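Local structure of cephalosporin hydroxylase CMCI (Streptomyces clavuligerus, 2BM8) at residues 76-89 with 150-162. The protein probably takes part in cephamycin biosynthesis as a cephalosporin hydroxylase with a methyltransferase-like Rossmann domain. The protein carries 3 engineered substitutions. Sequence-based numbering, arbitrary orientation.
Engineered in segment 150-162: Asn-160 (natural residue Asp).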
# COMPACT_ATOMS: atom_id res chain seq x y z
N MET B 76 26.81 15.54 5.09
CA MET B 76 27.78 15.18 6.11
C MET B 76 29.16 15.75 5.77
O MET B 76 29.80 16.35 6.60
CB MET B 76 27.86 13.67 6.24
CG MET B 76 28.76 13.19 7.37
SD MET B 76 28.83 11.40 7.41
CE MET B 76 27.11 10.99 7.79
N LEU B 77 29.58 15.57 4.53
CA LEU B 77 30.84 16.13 4.07
C LEU B 77 30.86 17.65 4.26
O LEU B 77 31.84 18.19 4.77
CB LEU B 77 31.09 15.77 2.61
CG LEU B 77 31.96 14.54 2.42
CD1 LEU B 77 31.52 13.35 3.27
CD2 LEU B 77 32.01 14.16 0.96
N TRP B 78 29.76 18.30 3.87
CA TRP B 78 29.65 19.76 3.89
C TRP B 78 29.72 20.32 5.30
O TRP B 78 30.34 21.38 5.53
CB TRP B 78 28.34 20.20 3.23
CG TRP B 78 28.24 21.69 3.09
CD1 TRP B 78 27.35 22.52 3.72
CD2 TRP B 78 29.07 22.54 2.29
NE1 TRP B 78 27.57 23.82 3.35
CE2 TRP B 78 28.63 23.86 2.47
CE3 TRP B 78 30.15 22.31 1.42
CZ2 TRP B 78 29.23 24.96 1.83
CZ3 TRP B 78 30.76 23.41 0.78
CH2 TRP B 78 30.28 24.71 0.99
N GLU B 79 29.13 19.60 6.25
CA GLU B 79 29.11 20.01 7.65
C GLU B 79 30.43 19.68 8.39
O GLU B 79 30.99 20.52 9.08
CB GLU B 79 27.92 19.34 8.35
CG GLU B 79 27.92 19.40 9.88
CD GLU B 79 26.78 18.60 10.47
OE1 GLU B 79 26.45 17.51 9.95
OE2 GLU B 79 26.18 19.07 11.46
N LEU B 80 30.90 18.45 8.25
CA LEU B 80 32.09 17.95 8.98
C LEU B 80 33.44 18.39 8.36
O LEU B 80 34.41 18.66 9.07
CB LEU B 80 32.02 16.42 9.00
CG LEU B 80 32.48 15.58 10.20
CD1 LEU B 80 33.38 14.44 9.69
CD2 LEU B 80 33.13 16.36 11.34
N ARG B 81 33.48 18.45 7.03
CA ARG B 81 34.71 18.74 6.28
C ARG B 81 35.82 17.78 6.71
O ARG B 81 36.83 18.20 7.27
CB ARG B 81 35.13 20.21 6.44
CG ARG B 81 34.07 21.18 5.94
CD ARG B 81 34.42 22.65 6.10
NE ARG B 81 35.61 23.01 5.34
CZ ARG B 81 35.67 23.14 4.02
NH1 ARG B 81 34.60 22.95 3.26
NH2 ARG B 81 36.81 23.47 3.44
N PRO B 82 35.62 16.49 6.46
CA PRO B 82 36.60 15.48 6.86
C PRO B 82 37.91 15.59 6.10
O PRO B 82 37.88 15.77 4.89
CB PRO B 82 35.90 14.16 6.51
CG PRO B 82 34.95 14.50 5.43
CD PRO B 82 34.48 15.89 5.76
N ARG B 83 39.02 15.51 6.82
CA ARG B 83 40.34 15.34 6.20
C ARG B 83 40.61 13.90 5.70
O ARG B 83 41.49 13.69 4.87
CB ARG B 83 41.44 15.78 7.18
CG ARG B 83 41.56 17.31 7.36
CD ARG B 83 42.61 17.97 6.47
NE ARG B 83 43.85 18.25 7.21
CZ ARG B 83 45.08 17.89 6.83
NH1 ARG B 83 45.31 17.24 5.70
NH2 ARG B 83 46.11 18.21 7.61
N THR B 84 39.86 12.91 6.20
CA THR B 84 40.09 11.52 5.83
C THR B 84 38.78 10.74 5.74
O THR B 84 38.01 10.74 6.68
CB THR B 84 41.02 10.80 6.85
OG1 THR B 84 42.20 11.58 7.11
CG2 THR B 84 41.55 9.48 6.28
N ILE B 85 38.54 10.08 4.61
CA ILE B 85 37.44 9.15 4.50
C ILE B 85 37.97 7.75 4.20
O ILE B 85 38.69 7.57 3.23
CB ILE B 85 36.48 9.60 3.41
CG1 ILE B 85 35.80 10.90 3.85
CG2 ILE B 85 35.44 8.52 3.12
CD1 ILE B 85 35.10 11.61 2.74
N VAL B 86 37.62 6.79 5.05
CA VAL B 86 38.02 5.39 4.93
C VAL B 86 36.84 4.50 4.52
O VAL B 86 35.80 4.52 5.17
CB VAL B 86 38.53 4.86 6.27
CG1 VAL B 86 38.97 3.41 6.13
CG2 VAL B 86 39.69 5.72 6.80
N GLU B 87 37.02 3.71 3.46
CA GLU B 87 36.06 2.69 3.05
C GLU B 87 36.64 1.32 3.31
O GLU B 87 37.64 0.97 2.71
CB GLU B 87 35.78 2.78 1.55
CG GLU B 87 34.58 3.63 1.18
CD GLU B 87 33.26 2.93 1.44
OE1 GLU B 87 33.26 1.91 2.17
OE2 GLU B 87 32.24 3.39 0.89
N LEU B 88 36.04 0.56 4.22
CA LEU B 88 36.32 -0.87 4.40
C LEU B 88 35.34 -1.61 3.47
O LEU B 88 34.13 -1.50 3.67
CB LEU B 88 36.06 -1.28 5.85
CG LEU B 88 36.87 -2.36 6.58
CD1 LEU B 88 36.02 -2.93 7.69
CD2 LEU B 88 37.43 -3.48 5.69
N GLY B 89 35.86 -2.33 2.48
CA GLY B 89 35.05 -2.87 1.39
C GLY B 89 35.06 -1.93 0.19
O GLY B 89 34.41 -0.90 0.23
N GLU B 150 47.98 7.37 11.69
CA GLU B 150 48.77 8.47 11.15
C GLU B 150 47.94 9.54 10.37
O GLU B 150 48.48 10.61 10.06
CB GLU B 150 49.87 7.84 10.28
CG GLU B 150 50.82 8.77 9.53
CD GLU B 150 50.78 8.55 8.02
OE1 GLU B 150 51.19 7.45 7.57
OE2 GLU B 150 50.33 9.47 7.28
N MET B 151 46.66 9.29 10.09
CA MET B 151 45.88 10.19 9.22
C MET B 151 45.18 11.34 9.94
O MET B 151 45.08 11.36 11.16
CB MET B 151 44.85 9.40 8.40
CG MET B 151 45.48 8.54 7.31
SD MET B 151 45.98 9.35 5.77
CE MET B 151 47.59 10.07 6.21
N ALA B 152 44.72 12.31 9.14
CA ALA B 152 44.19 13.57 9.65
C ALA B 152 42.69 13.49 9.96
O ALA B 152 41.99 12.59 9.50
CB ALA B 152 44.46 14.69 8.67
N HIS B 153 42.24 14.46 10.74
CA HIS B 153 40.89 14.48 11.27
C HIS B 153 40.24 15.82 10.95
O HIS B 153 40.94 16.80 10.73
CB HIS B 153 40.92 14.24 12.77
CG HIS B 153 41.46 12.89 13.15
ND1 HIS B 153 40.76 12.01 13.95
CD2 HIS B 153 42.63 12.27 12.85
CE1 HIS B 153 41.48 10.91 14.12
NE2 HIS B 153 42.61 11.05 13.47
N PRO B 154 38.91 15.90 10.91
CA PRO B 154 38.00 14.78 11.19
C PRO B 154 38.07 13.62 10.19
O PRO B 154 38.70 13.69 9.13
CB PRO B 154 36.61 15.44 11.11
CG PRO B 154 36.84 16.88 11.23
CD PRO B 154 38.18 17.14 10.62
N LEU B 155 37.36 12.56 10.55
CA LEU B 155 37.49 11.29 9.86
C LEU B 155 36.16 10.55 9.81
O LEU B 155 35.45 10.47 10.80
CB LEU B 155 38.51 10.45 10.60
CG LEU B 155 38.90 9.10 10.02
CD1 LEU B 155 40.44 8.96 10.03
CD2 LEU B 155 38.24 7.96 10.79
N ILE B 156 35.82 10.04 8.64
CA ILE B 156 34.66 9.18 8.49
C ILE B 156 35.15 7.77 8.13
O ILE B 156 35.82 7.59 7.13
CB ILE B 156 33.72 9.70 7.38
CG1 ILE B 156 33.28 11.12 7.69
CG2 ILE B 156 32.52 8.76 7.21
CD1 ILE B 156 32.50 11.76 6.55
N PHE B 157 34.81 6.80 8.97
CA PHE B 157 35.13 5.40 8.76
C PHE B 157 33.86 4.68 8.34
O PHE B 157 32.87 4.69 9.07
CB PHE B 157 35.69 4.80 10.06
CG PHE B 157 36.21 3.40 9.91
CD1 PHE B 157 37.58 3.15 9.95
CD2 PHE B 157 35.34 2.33 9.73
CE1 PHE B 157 38.07 1.86 9.81
CE2 PHE B 157 35.82 1.04 9.58
CZ PHE B 157 37.19 0.80 9.62
N ILE B 158 33.87 4.05 7.18
CA ILE B 158 32.67 3.42 6.62
C ILE B 158 32.90 1.93 6.42
O ILE B 158 33.77 1.52 5.66
CB ILE B 158 32.27 4.07 5.27
CG1 ILE B 158 32.21 5.59 5.43
CG2 ILE B 158 30.91 3.53 4.80
CD1 ILE B 158 31.93 6.31 4.16
N ASP B 159 32.12 1.13 7.14
CA ASP B 159 32.10 -0.31 6.96
C ASP B 159 31.13 -0.75 5.84
O ASP B 159 29.93 -0.56 5.96
CB ASP B 159 31.69 -0.99 8.25
CG ASP B 159 31.53 -2.47 8.09
OD1 ASP B 159 30.51 -3.03 8.59
OD2 ASP B 159 32.38 -3.14 7.46
N ASN B 160 31.68 -1.32 4.77
CA ASN B 160 30.91 -2.03 3.73
C ASN B 160 31.27 -3.52 3.67
O ASN B 160 30.79 -4.23 2.80
CB ASN B 160 31.12 -1.39 2.35
CG ASN B 160 30.27 -0.13 2.15
OD1 ASN B 160 29.04 -0.20 2.08
ND2 ASN B 160 30.94 1.02 2.05
N ALA B 161 32.08 -4.01 4.60
CA ALA B 161 32.53 -5.41 4.57
C ALA B 161 31.78 -6.30 5.57
O ALA B 161 31.35 -7.40 5.25
CB ALA B 161 34.05 -5.48 4.81
N HIS B 162 31.64 -5.79 6.79
CA HIS B 162 30.77 -6.37 7.83
C HIS B 162 31.24 -7.71 8.39
O HIS B 162 30.41 -8.55 8.74
CB HIS B 162 29.33 -6.54 7.33
CG HIS B 162 28.83 -5.45 6.44
ND1 HIS B 162 28.17 -4.34 6.93
CD2 HIS B 162 28.80 -5.33 5.09
CE1 HIS B 162 27.80 -3.57 5.92
NE2 HIS B 162 28.17 -4.15 4.80
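Ile-156 packs strand 155-159 against the C-terminal end of helix 67-80, beside Met-76 and Leu-77. Its CG1 lies anti to its carbonyl carbon (chi1 -58°), and its CD1 reaches the helix. Ile-156 CD1 meets Met-76 SD and Leu-77 CD1, each at 3.8 Å, with Pro-82 CG closing in as well. Leu-80 slides past in the opposite direction, and both its methyls rest on the ring of Pro-154, which follows a cis peptide bond. Ile-184 of strand 182-185 also touches Ile-156.

Strands 84-88 and 155-159 run parallel in the centre of the sheet. Backbone bonds pass back and forth from Thr-84 to Asn-160; the straightest runs from Val-86 N to Ile-156 O (2.9 Å, 174° at the hydrogen). On the face opposite Ile-156, Val-86 CG1 lies 4.1 Å from Phe-157 CD1, and Leu-88 CD1 approaches the edge of that ring. Helix 165-175 packs on this face through Ile-168.

The end near Arg-83 is looser and more open to solvent. Ala-152 CB sits 3.7 Å above the plane of the Arg-83 guanidinium, over its centre, and the link from Arg-83 to Asp-109 is long and weak. Just inside it, Thr-84 OG1 donates to Ala-152 O (2.6 Å), tilted 30° out of the carbonyl plane.

At the C-terminal ends, ND2 of the engineered Asn-160 donates to Glu-87 OE1; the modelled separation is improbably short and its exact value doubtful. Glu-87 OE2 forms a salt bridge with Lys-65. Asp-159 OD2 accepts from Ala-161 N, an Asx turn, and through its syn lone pair from His-162 N, an Asx motif. The chemistry thus changes along the strands: apolar side chains pack the helix against the sheet, while carboxylates hold polar groups at the C-terminal strand ends, where Rossmann-like folds usually place their binding sites.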